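Local atomic coordinates of Fdc1 (Candida dubliniensis, PDB entry 4ZAD), a protein that probably catalyses the reversible decarboxylation of cinnamic, p-coumaric and ferulic acids to their vinyl products, using prenylated FMN and manganese. Residues L147-D152 with G285-M290; G190-P195 with H300-Y305; E341-I346 with V356-T361. One frame throughout, in Å; residues are numbered along the deposited sequence. Where two conformers were deposited one is given.

Contact 1: L147-D152 with G285-M290; sequences LLHHGD and GPFGEM. With 4LU (1-deoxy-5-O-phosphono-1-(3,3,4,5-tetramethyl-9,11-dioxo-2,3,8,9,10,11-hexahydro-7H-quinolino[1,8-fg]pteridin-12-ium-7-y l)-D-ribitol), chain E.
The carboxylate of D152 reaches across to the loop 285-290, where the amide N of G288 donates to its OD1 (N to OD1 3.0 Å). This bond arrives on the syn side of OD1, about 25° out of the carboxylate plane. The other oxygen, OD2, is gripped twice from within its own loop. ND1 of H149 donates to the syn lone pair of OD2 at 2.6 Å, nearly straight (170°) and in the imidazole plane, while the backbone N of H149 comes to OD2 from above the carboxylate. A type II turn from H149 to D152 folds the acid back onto the histidine. On the far side of the ring, NE2 of H149 is hydrogen-bonded to the carbonyl O of P323.

The ring of H149 also makes aromatic contacts. It turns its edge, at CE1, toward the face of F287, an edge-to-face pair with planes at 88° and centroids 4.8 Å apart. Over one face of the same imidazole sits CA of G288 in a CH-pi contact, 3.6 Å from the ring centroid and almost on the ring normal. CD1 of F287 lies 3.3 Å from OD2 of D152.

The apolar pair is L148 with F287, CD1 of the leucine meeting the edge of the ring at CZ, 3.8 Å away. CG of P286 makes contact with the carbonyl O of G151, and C491 of the second subunit packs on the imidazole.

With both ring nitrogens engaged as donors, the geometry is consistent with a doubly protonated, positively charged imidazole beside the buried carboxylate. The pair holds the backbone directly before E289, the predicted proton donor, whose carboxylate approaches C1 of the prenylated flavin in the conformer described.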
loop_
_atom_site.group_PDB
_atom_site.type_symbol
_atom_site.label_atom_id
_atom_site.label_comp_id
_atom_site.label_asym_id
_atom_site.label_seq_id
_atom_site.Cartn_x
_atom_site.Cartn_y
_atom_site.Cartn_z
ATOM N N LEU A 147 -9.543 -29.492 4.602
ATOM C CA LEU A 147 -8.199 -29.241 4.102
ATOM C C LEU A 147 -8.222 -27.848 3.450
ATOM O O LEU A 147 -8.651 -27.634 2.281
ATOM C CB LEU A 147 -7.779 -30.310 3.112
ATOM C CG LEU A 147 -6.321 -30.289 2.642
ATOM C CD1 LEU A 147 -5.479 -31.115 3.582
ATOM C CD2 LEU A 147 -6.213 -30.829 1.218
ATOM N N LEU A 148 -7.765 -26.888 4.238
ATOM C CA LEU A 148 -8.039 -25.497 3.975
ATOM C C LEU A 148 -7.250 -24.969 2.792
ATOM O O LEU A 148 -7.792 -24.194 1.986
ATOM C CB LEU A 148 -7.744 -24.677 5.230
ATOM C CG LEU A 148 -8.741 -24.911 6.341
ATOM C CD1 LEU A 148 -8.306 -24.220 7.629
ATOM C CD2 LEU A 148 -10.132 -24.402 5.829
ATOM N N HIS A 149 -5.989 -25.386 2.693
ATOM C CA HIS A 149 -5.147 -24.976 1.593
ATOM C C HIS A 149 -4.451 -26.162 0.937
ATOM O O HIS A 149 -3.973 -27.034 1.629
ATOM C CB HIS A 149 -4.037 -24.025 2.034
ATOM C CG HIS A 149 -4.401 -23.083 3.127
ATOM N ND1 HIS A 149 -4.524 -23.477 4.442
ATOM C CD2 HIS A 149 -4.540 -21.740 3.122
ATOM C CE1 HIS A 149 -4.788 -22.422 5.186
ATOM N NE2 HIS A 149 -4.799 -21.355 4.408
ATOM N N HIS A 150 -4.339 -26.147 -0.393
ATOM C CA HIS A 150 -3.418 -27.038 -1.109
ATOM C C HIS A 150 -2.064 -26.939 -0.468
ATOM O O HIS A 150 -1.535 -25.831 -0.312
ATOM C CB HIS A 150 -3.277 -26.628 -2.583
ATOM C CG HIS A 150 -2.554 -27.638 -3.426
ATOM N ND1 HIS A 150 -2.993 -28.941 -3.566
ATOM C CD2 HIS A 150 -1.433 -27.533 -4.179
ATOM C CE1 HIS A 150 -2.160 -29.599 -4.353
ATOM N NE2 HIS A 150 -1.204 -28.767 -4.740
ATOM N N GLY A 151 -1.511 -28.094 -0.096
ATOM C CA GLY A 151 -0.175 -28.183 0.503
ATOM C C GLY A 151 -0.209 -28.223 2.032
ATOM O O GLY A 151 0.835 -28.366 2.686
ATOM N N ASP A 152 -1.397 -28.087 2.606
ATOM C CA ASP A 152 -1.519 -28.175 4.047
ATOM C C ASP A 152 -1.136 -29.610 4.373
ATOM O O ASP A 152 -1.522 -30.517 3.665
ATOM C CB ASP A 152 -2.952 -27.853 4.528
ATOM C CG ASP A 152 -3.227 -26.350 4.670
ATOM O OD1 ASP A 152 -2.344 -25.515 4.387
ATOM O OD2 ASP A 152 -4.375 -25.999 5.058
ATOM N N GLY A 285 1.904 -30.169 9.957
ATOM C CA GLY A 285 2.201 -30.215 8.516
ATOM C C GLY A 285 2.289 -28.769 8.295
ATOM O O GLY A 285 1.859 -28.040 9.204
ATOM N N PRO A 286 2.859 -28.344 7.156
ATOM C CA PRO A 286 2.791 -26.925 6.885
ATOM C C PRO A 286 1.332 -26.529 6.822
ATOM O O PRO A 286 0.473 -27.387 6.660
ATOM C CB PRO A 286 3.489 -26.775 5.526
ATOM C CG PRO A 286 3.476 -28.110 4.923
ATOM C CD PRO A 286 3.335 -29.120 6.007
ATOM N N PHE A 287 1.076 -25.253 7.023
ATOM C CA PHE A 287 -0.251 -24.667 6.922
ATOM C C PHE A 287 -0.106 -23.335 6.168
ATOM O O PHE A 287 0.886 -22.634 6.326
ATOM C CB PHE A 287 -0.760 -24.453 8.346
ATOM C CG PHE A 287 -2.173 -24.004 8.448
ATOM C CD1 PHE A 287 -3.178 -24.729 7.881
ATOM C CD2 PHE A 287 -2.494 -22.890 9.198
ATOM C CE1 PHE A 287 -4.506 -24.352 8.003
ATOM C CE2 PHE A 287 -3.803 -22.464 9.319
ATOM C CZ PHE A 287 -4.827 -23.204 8.710
ATOM N N GLY A 288 -1.078 -23.012 5.334
ATOM C CA GLY A 288 -1.205 -21.678 4.765
ATOM C C GLY A 288 -1.530 -20.683 5.862
ATOM O O GLY A 288 -2.560 -20.769 6.498
ATOM N N GLU A 289 -0.603 -19.776 6.144
ATOM C CA GLU A 289 -0.703 -18.929 7.339
ATOM C C GLU A 289 -0.693 -17.435 7.011
ATOM O O GLU A 289 -0.692 -17.024 5.851
ATOM C CB GLU A 289 0.413 -19.277 8.361
ATOM C CG GLU A 289 -0.040 -20.093 9.619
ATOM C CD GLU A 289 -0.436 -19.259 10.850
ATOM O OE1 GLU A 289 -0.912 -18.106 10.718
ATOM O OE2 GLU A 289 -0.273 -19.790 11.978
ATOM N N MET A 290 -0.650 -16.655 8.084
ATOM C CA MET A 290 -0.926 -15.229 8.127
ATOM C C MET A 290 -0.178 -14.281 7.199
ATOM O O MET A 290 -0.610 -13.131 7.032
ATOM C CB MET A 290 -0.748 -14.745 9.587
ATOM C CG MET A 290 0.678 -14.876 10.125
ATOM S SD MET A 290 0.757 -14.388 11.841
ATOM C CE MET A 290 0.481 -12.634 11.620
HETATM C C9 4LU E . -4.455 -16.371 16.164
HETATM C C8 4LU E . -5.719 -16.541 15.583
HETATM C C7 4LU E . -5.964 -17.604 14.703
HETATM C C10 4LU E . -1.540 -18.467 17.012
HETATM C C6 4LU E . -4.822 -18.493 14.343
HETATM N N3 4LU E . 0.170 -20.594 17.076
HETATM C C2 4LU E . 0.251 -19.651 18.023
HETATM C C13 4LU E . -5.758 -20.674 14.242
HETATM C C5 4LU E . -5.005 -19.637 13.443
HETATM C C1 4LU E . -2.560 -20.048 13.840
HETATM O O2 4LU E . 1.102 -19.804 18.908
HETATM N N1 4LU E . -0.594 -18.592 17.991
HETATM C C4 4LU E . -0.730 -20.514 16.075
HETATM O O4 4LU E . -0.690 -21.468 15.262
HETATM C C4A 4LU E . -1.603 -19.453 16.003
HETATM N N5 4LU E . -2.432 -19.084 14.707
HETATM C C3 4LU E . -3.763 -20.355 13.213
HETATM C C12 4LU E . -5.792 -19.327 12.173
HETATM C C5A 4LU E . -3.494 -18.232 14.957
HETATM C C7M 4LU E . -7.312 -17.843 14.073
HETATM C C8M 4LU E . -6.792 -15.566 15.993
HETATM C C9A 4LU E . -3.399 -17.280 15.998
HETATM N N10 4LU E . -2.389 -17.402 17.016
HETATM C "C1'" 4LU E . -1.856 -16.212 17.695
HETATM C "C2'" 4LU E . -2.228 -16.309 19.175
HETATM O "O2'" 4LU E . -3.626 -16.649 19.274
HETATM C "C3'" 4LU E . -1.918 -15.017 19.942
HETATM O "O3'" 4LU E . -0.496 -14.769 19.927
HETATM C "C4'" 4LU E . -2.413 -15.069 21.404
HETATM O "O4'" 4LU E . -1.810 -14.006 22.147
HETATM C "C5'" 4LU E . -2.022 -16.389 22.091
HETATM O "O5'" 4LU E . -2.405 -16.456 23.450
HETATM P P 4LU E . -1.388 -16.272 24.656
HETATM O O2P 4LU E . -2.328 -16.675 25.792
HETATM O O3P 4LU E . -0.986 -14.785 24.558
HETATM O O1P 4LU E . -0.232 -17.212 24.388
#

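Contact 2: G190-P195 with H300-Y305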
loop_
_atom_site.group_PDB
_atom_site.type_symbol
_atom_site.label_atom_id
_atom_site.label_comp_id
_atom_site.label_asym_id
_atom_site.label_seq_id
_atom_site.Cartn_x
_atom_site.Cartn_y
_atom_site.Cartn_z
ATOM N N GLY A 190 -0.271 -29.511 16.979
ATOM C CA GLY A 190 -0.267 -28.141 16.543
ATOM C C GLY A 190 0.967 -27.475 17.059
ATOM O O GLY A 190 1.726 -28.070 17.809
ATOM N N LEU A 191 1.168 -26.229 16.648
ATOM C CA LEU A 191 2.259 -25.397 17.148
ATOM C C LEU A 191 2.197 -25.118 18.645
ATOM O O LEU A 191 1.135 -24.793 19.197
ATOM C CB LEU A 191 2.238 -24.034 16.454
ATOM C CG LEU A 191 2.868 -23.869 15.082
ATOM C CD1 LEU A 191 2.616 -22.419 14.685
ATOM C CD2 LEU A 191 4.340 -24.162 15.136
ATOM N N VAL A 192 3.381 -25.162 19.248
ATOM C CA VAL A 192 3.619 -24.936 20.648
ATOM C C VAL A 192 5.020 -24.340 20.664
ATOM O O VAL A 192 5.998 -25.084 20.765
ATOM C CB VAL A 192 3.573 -26.289 21.416
ATOM C CG1 VAL A 192 4.005 -26.115 22.873
ATOM C CG2 VAL A 192 2.148 -26.974 21.292
ATOM N N ILE A 193 5.159 -23.016 20.498
ATOM C CA ILE A 193 6.506 -22.410 20.365
ATOM C C ILE A 193 6.726 -21.273 21.326
ATOM O O ILE A 193 5.810 -20.692 21.841
ATOM C CB ILE A 193 6.811 -21.951 18.914
ATOM C CG1 ILE A 193 5.920 -20.773 18.489
ATOM C CG2 ILE A 193 6.573 -23.139 17.907
ATOM C CD1 ILE A 193 6.220 -20.173 17.126
ATOM N N ASN A 194 7.977 -20.982 21.590
ATOM C CA ASN A 194 8.349 -19.855 22.395
ATOM C C ASN A 194 7.903 -18.599 21.680
ATOM O O ASN A 194 7.876 -18.579 20.449
ATOM C CB ASN A 194 9.860 -19.826 22.614
ATOM C CG ASN A 194 10.322 -20.838 23.642
ATOM O OD1 ASN A 194 9.674 -21.017 24.659
ATOM N ND2 ASN A 194 11.466 -21.487 23.395
ATOM N N PRO A 195 7.465 -17.568 22.435
ATOM C CA PRO A 195 7.191 -17.514 23.888
ATOM C C PRO A 195 5.694 -17.625 24.208
ATOM O O PRO A 195 5.218 -17.042 25.202
ATOM C CB PRO A 195 7.693 -16.126 24.272
ATOM C CG PRO A 195 7.310 -15.262 23.025
ATOM C CD PRO A 195 7.263 -16.248 21.807
ATOM N N HIS A 300 8.168 -29.912 10.175
ATOM C CA HIS A 300 8.753 -29.918 11.504
ATOM C C HIS A 300 7.869 -30.702 12.449
ATOM O O HIS A 300 6.715 -31.013 12.130
ATOM C CB HIS A 300 9.036 -28.502 12.039
ATOM C CG HIS A 300 7.816 -27.640 12.248
ATOM N ND1 HIS A 300 6.553 -28.150 12.495
ATOM C CD2 HIS A 300 7.688 -26.288 12.309
ATOM C CE1 HIS A 300 5.703 -27.153 12.663
ATOM N NE2 HIS A 300 6.367 -26.016 12.563
ATOM N N THR A 301 8.443 -31.022 13.605
ATOM C CA THR A 301 7.798 -31.858 14.606
ATOM C C THR A 301 7.219 -31.026 15.717
ATOM O O THR A 301 7.809 -30.011 16.079
ATOM C CB THR A 301 8.814 -32.801 15.246
ATOM O OG1 THR A 301 9.899 -32.047 15.833
ATOM C CG2 THR A 301 9.335 -33.756 14.197
ATOM N N GLN A 302 6.103 -31.482 16.285
ATOM C CA GLN A 302 5.403 -30.723 17.327
ATOM C C GLN A 302 4.727 -31.695 18.317
ATOM O O GLN A 302 4.443 -32.857 17.974
ATOM C CB GLN A 302 4.363 -29.724 16.707
ATOM C CG GLN A 302 4.927 -28.490 15.933
ATOM C CD GLN A 302 5.696 -27.505 16.795
ATOM O OE1 GLN A 302 6.729 -26.957 16.380
ATOM N NE2 GLN A 302 5.210 -27.282 18.015
ATOM N N PRO A 303 4.459 -31.227 19.555
ATOM C CA PRO A 303 3.852 -32.087 20.583
ATOM C C PRO A 303 2.478 -32.632 20.199
ATOM O O PRO A 303 1.914 -32.225 19.176
ATOM C CB PRO A 303 3.755 -31.174 21.825
ATOM C CG PRO A 303 4.249 -29.916 21.484
ATOM C CD PRO A 303 4.905 -29.946 20.125
ATOM N N LEU A 304 1.953 -33.541 21.012
ATOM C CA LEU A 304 0.742 -34.274 20.644
ATOM C C LEU A 304 -0.294 -34.180 21.704
ATOM O O LEU A 304 -0.008 -34.515 22.856
ATOM C CB LEU A 304 1.034 -35.767 20.425
ATOM C CG LEU A 304 -0.116 -36.585 19.858
ATOM C CD1 LEU A 304 -0.595 -36.024 18.487
ATOM C CD2 LEU A 304 0.318 -38.059 19.731
ATOM N N TYR A 305 -1.489 -33.742 21.299
ATOM C CA TYR A 305 -2.632 -33.632 22.187
ATOM C C TYR A 305 -3.456 -34.874 22.003
ATOM O O TYR A 305 -3.974 -35.114 20.909
ATOM C CB TYR A 305 -3.510 -32.440 21.827
ATOM C CG TYR A 305 -2.902 -31.065 21.959
ATOM C CD1 TYR A 305 -2.104 -30.546 20.966
ATOM C CD2 TYR A 305 -3.205 -30.242 23.049
ATOM C CE1 TYR A 305 -1.584 -29.274 21.052
ATOM C CE2 TYR A 305 -2.683 -28.949 23.148
ATOM C CZ TYR A 305 -1.881 -28.478 22.136
ATOM O OH TYR A 305 -1.355 -27.201 22.197
HETATM O O HOH W 1 -1.093 -26.237 19.036
#
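In the UbiD-family Rift-related domain, a flavin-binding fold built on an antiparallel sheet, the loop that follows strand 187-189 peels away across the start of strand 300-312, and V192 packs there on P303 and Y305. The touching parts run 112° apart, so the two cross rather than pair as neighbouring strands. Before the loop departs, strand 187-189 is paired antiparallel with 300-312.

V192 makes the central apolar contact. Its CG2, anti to the carbonyl carbon and beside the backbone N, lies 3.6 Å from CG of P303, and the same methyl meets the Y305 hydroxyl tip to tip. The phenol itself stacks on W163 and turns edge-to-face with F216. Nearer the start of the strand, Q302 lies against the loop backbone, its CB 3.3 Å from the carbonyl O of G190.

The side chain of L191 sets off away from the strand, yet its CD2 returns to within 3.8 Å of NE2 of H300, the two side chains crossing at about a right angle. L191 also touches the prenylated flavin and R179, so this crossing puts one wall of the cofactor pocket against the sheet. A water bridges loop and strand, donating to the carbonyl O of L191 (water O to L191 O 2.7 Å). The same water has a weak bond with Y305, its O lying 3.3 Å from the phenol OH.

Contact 3: E341-I346 with V356-T361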
loop_
_atom_site.group_PDB
_atom_site.type_symbol
_atom_site.label_atom_id
_atom_site.label_comp_id
_atom_site.label_asym_id
_atom_site.label_seq_id
_atom_site.Cartn_x
_atom_site.Cartn_y
_atom_site.Cartn_z
ATOM N N GLU A 341 -3.067 -4.523 22.744
ATOM C CA GLU A 341 -2.195 -4.686 23.893
ATOM C C GLU A 341 -0.999 -3.704 23.857
ATOM O O GLU A 341 -0.610 -3.186 24.890
ATOM C CB GLU A 341 -1.735 -6.115 24.071
ATOM C CG GLU A 341 -0.881 -6.370 25.337
ATOM C CD GLU A 341 -1.662 -6.419 26.653
ATOM O OE1 GLU A 341 -2.837 -6.008 26.701
ATOM O OE2 GLU A 341 -1.078 -6.862 27.669
ATOM N N THR A 342 -0.432 -3.412 22.694
ATOM C CA THR A 342 0.713 -2.528 22.661
ATOM C C THR A 342 0.303 -1.090 23.041
ATOM O O THR A 342 1.085 -0.329 23.651
ATOM C CB THR A 342 1.410 -2.567 21.318
ATOM O OG1 THR A 342 1.679 -3.933 20.958
ATOM C CG2 THR A 342 2.720 -1.775 21.379
ATOM N N LYS A 343 -0.939 -0.729 22.712
ATOM C CA LYS A 343 -1.458 0.584 23.102
ATOM C C LYS A 343 -1.533 0.591 24.621
ATOM O O LYS A 343 -1.044 1.492 25.241
ATOM C CB LYS A 343 -2.848 0.847 22.523
ATOM C CG LYS A 343 -3.083 2.236 22.037
ATOM C CD LYS A 343 -3.131 3.320 23.116
ATOM C CE LYS A 343 -4.078 4.531 22.653
ATOM N NZ LYS A 343 -5.479 4.089 22.120
ATOM N N TYR A 344 -2.118 -0.448 25.212
ATOM C CA TYR A 344 -2.228 -0.477 26.641
ATOM C C TYR A 344 -0.852 -0.326 27.271
ATOM O O TYR A 344 -0.614 0.606 28.016
ATOM C CB TYR A 344 -2.962 -1.704 27.189
ATOM C CG TYR A 344 -3.014 -1.634 28.702
ATOM C CD1 TYR A 344 -3.848 -0.709 29.359
ATOM C CD2 TYR A 344 -2.159 -2.398 29.478
ATOM C CE1 TYR A 344 -3.838 -0.593 30.753
ATOM C CE2 TYR A 344 -2.147 -2.286 30.854
ATOM C CZ TYR A 344 -2.979 -1.393 31.483
ATOM O OH TYR A 344 -2.951 -1.322 32.865
ATOM N N LEU A 345 0.061 -1.223 26.947
ATOM C CA LEU A 345 1.383 -1.187 27.539
ATOM C C LEU A 345 2.099 0.162 27.382
ATOM O O LEU A 345 2.819 0.586 28.273
ATOM C CB LEU A 345 2.228 -2.337 26.970
ATOM C CG LEU A 345 1.842 -3.722 27.487
ATOM C CD1 LEU A 345 2.735 -4.814 26.923
ATOM C CD2 LEU A 345 1.969 -3.699 29.015
ATOM N N ILE A 346 1.880 0.850 26.267
ATOM C CA ILE A 346 2.598 2.098 25.943
ATOM C C ILE A 346 2.088 3.249 26.822
ATOM O O ILE A 346 2.833 4.047 27.361
ATOM C CB ILE A 346 2.422 2.425 24.446
ATOM C CG1 ILE A 346 3.425 1.640 23.620
ATOM C CG2 ILE A 346 2.632 3.848 24.175
ATOM C CD1 ILE A 346 3.389 1.945 22.099
ATOM N N VAL A 356 2.595 9.076 22.220
ATOM C CA VAL A 356 1.991 8.084 21.325
ATOM C C VAL A 356 0.497 8.166 21.366
ATOM O O VAL A 356 -0.117 7.838 22.384
ATOM C CB VAL A 356 2.360 6.637 21.680
ATOM C CG1 VAL A 356 1.528 5.651 20.808
ATOM C CG2 VAL A 356 3.835 6.401 21.524
ATOM N N GLU A 357 -0.109 8.525 20.238
ATOM C CA GLU A 357 -1.564 8.680 20.178
ATOM C C GLU A 357 -2.311 7.392 19.914
ATOM O O GLU A 357 -3.433 7.216 20.385
ATOM C CB GLU A 357 -1.943 9.693 19.112
ATOM C CG GLU A 357 -1.890 11.137 19.637
ATOM C CD GLU A 357 -2.220 12.171 18.559
ATOM O OE1 GLU A 357 -3.141 11.916 17.742
ATOM O OE2 GLU A 357 -1.553 13.235 18.529
ATOM N N ASP A 358 -1.696 6.499 19.144
ATOM C CA ASP A 358 -2.354 5.297 18.619
ATOM C C ASP A 358 -1.301 4.421 17.966
ATOM O O ASP A 358 -0.252 4.912 17.558
ATOM C CB ASP A 358 -3.421 5.666 17.588
ATOM C CG ASP A 358 -4.824 5.783 18.177
ATOM O OD1 ASP A 358 -5.129 5.173 19.232
ATOM O OD2 ASP A 358 -5.642 6.489 17.558
ATOM N N VAL A 359 -1.555 3.119 17.923
ATOM C CA VAL A 359 -0.744 2.196 17.156
ATOM C C VAL A 359 -1.679 1.247 16.430
ATOM O O VAL A 359 -2.759 0.935 16.924
ATOM C CB VAL A 359 0.272 1.397 18.030
ATOM C CG1 VAL A 359 0.956 2.313 19.038
ATOM C CG2 VAL A 359 -0.375 0.212 18.717
ATOM N N PHE A 360 -1.274 0.792 15.249
ATOM C CA PHE A 360 -2.088 -0.119 14.498
ATOM C C PHE A 360 -1.230 -0.864 13.547
ATOM O O PHE A 360 -0.233 -0.325 13.076
ATOM C CB PHE A 360 -3.135 0.638 13.717
ATOM C CG PHE A 360 -4.016 -0.236 12.888
ATOM C CD1 PHE A 360 -4.797 -1.181 13.488
ATOM C CD2 PHE A 360 -4.046 -0.105 11.519
ATOM C CE1 PHE A 360 -5.632 -1.979 12.746
ATOM C CE2 PHE A 360 -4.828 -0.918 10.759
ATOM C CZ PHE A 360 -5.637 -1.869 11.377
ATOM N N THR A 361 -1.611 -2.122 13.308
ATOM C CA THR A 361 -0.920 -3.024 12.373
ATOM C C THR A 361 -1.668 -2.995 11.059
ATOM O O THR A 361 -2.760 -3.576 10.954
ATOM C CB THR A 361 -0.950 -4.479 12.825
ATOM O OG1 THR A 361 -2.285 -4.794 13.225
ATOM C CG2 THR A 361 0.033 -4.741 13.953
#
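K343 and D358 carry the polar part of the contact, a salt bridge in which NZ of K343 donates to OD1 of D358 at 3.1 Å. The ammonium meets OD1 nearly along the C-O direction. The lysine chain is bent at chi4 (49°), which sets NZ. CE of K343 passes 3.6 Å from the carbonyl O of E357 on the way. Each charge has its stronger partner outside the two segments, on helix 99-108: NZ of K343 pairs with D104, and OD2 of D358 with K100, so two lysines and two aspartates alternate in a short ionic chain. The chain links the helix and the strand to helix 99-108. Facing two lysines, D358 would be expected to stay ionised.

The helix 334-347 and the strand 356-360 form a helix-on-sheet layer in the C-terminal domain of the UbiD fold. Within the chain the strand is an outermost one of a mixed five-stranded sheet, and the short helix 352-355 leads into it from the turn after helix 334-347. Their axes come within 8.1 Å and run nearly antiparallel, at 153°.

Apolar side chains fill the interface between them. I346 uses two branches: CG2, anti to its backbone N, abuts CB of V356 at 3.8 Å, the side chains crossing at about a right angle, while CD1 extends to CG1 of V359 at 3.9 Å. The other methyl of V359, CG2, faces T342 and K343, 4.2 Å from CB of T342 and 4.1 Å from the backbone N of K343. Outside the two segments, L370 of the adjoining strand touches T342 and V359, F396 of helix 386-399 covers I346, and the hydroxyl of T342 is hydrogen-bonded to the carbonyl O of V338.

Contacts 1 and 2 share the Rift-related domain, whereas contact 3 lies in the C-terminal domain. The segments of contacts 1 and 2 alternate along the chain, in the order 147-152, 190-195, 285-290, 300-305, and their centres are about 16 Å apart. Contact 3 follows them in sequence, its centre about 31 Å from that of contact 1 and 29 Å from that of contact 2. Strand 280-284, which runs into the second segment of contact 1, pairs with strand 300-312 of contact 2. E289 and L191 reach the prenylated flavin from one domain, while K405 of the C-terminal domain binds it from another, placing the cofactor between the two.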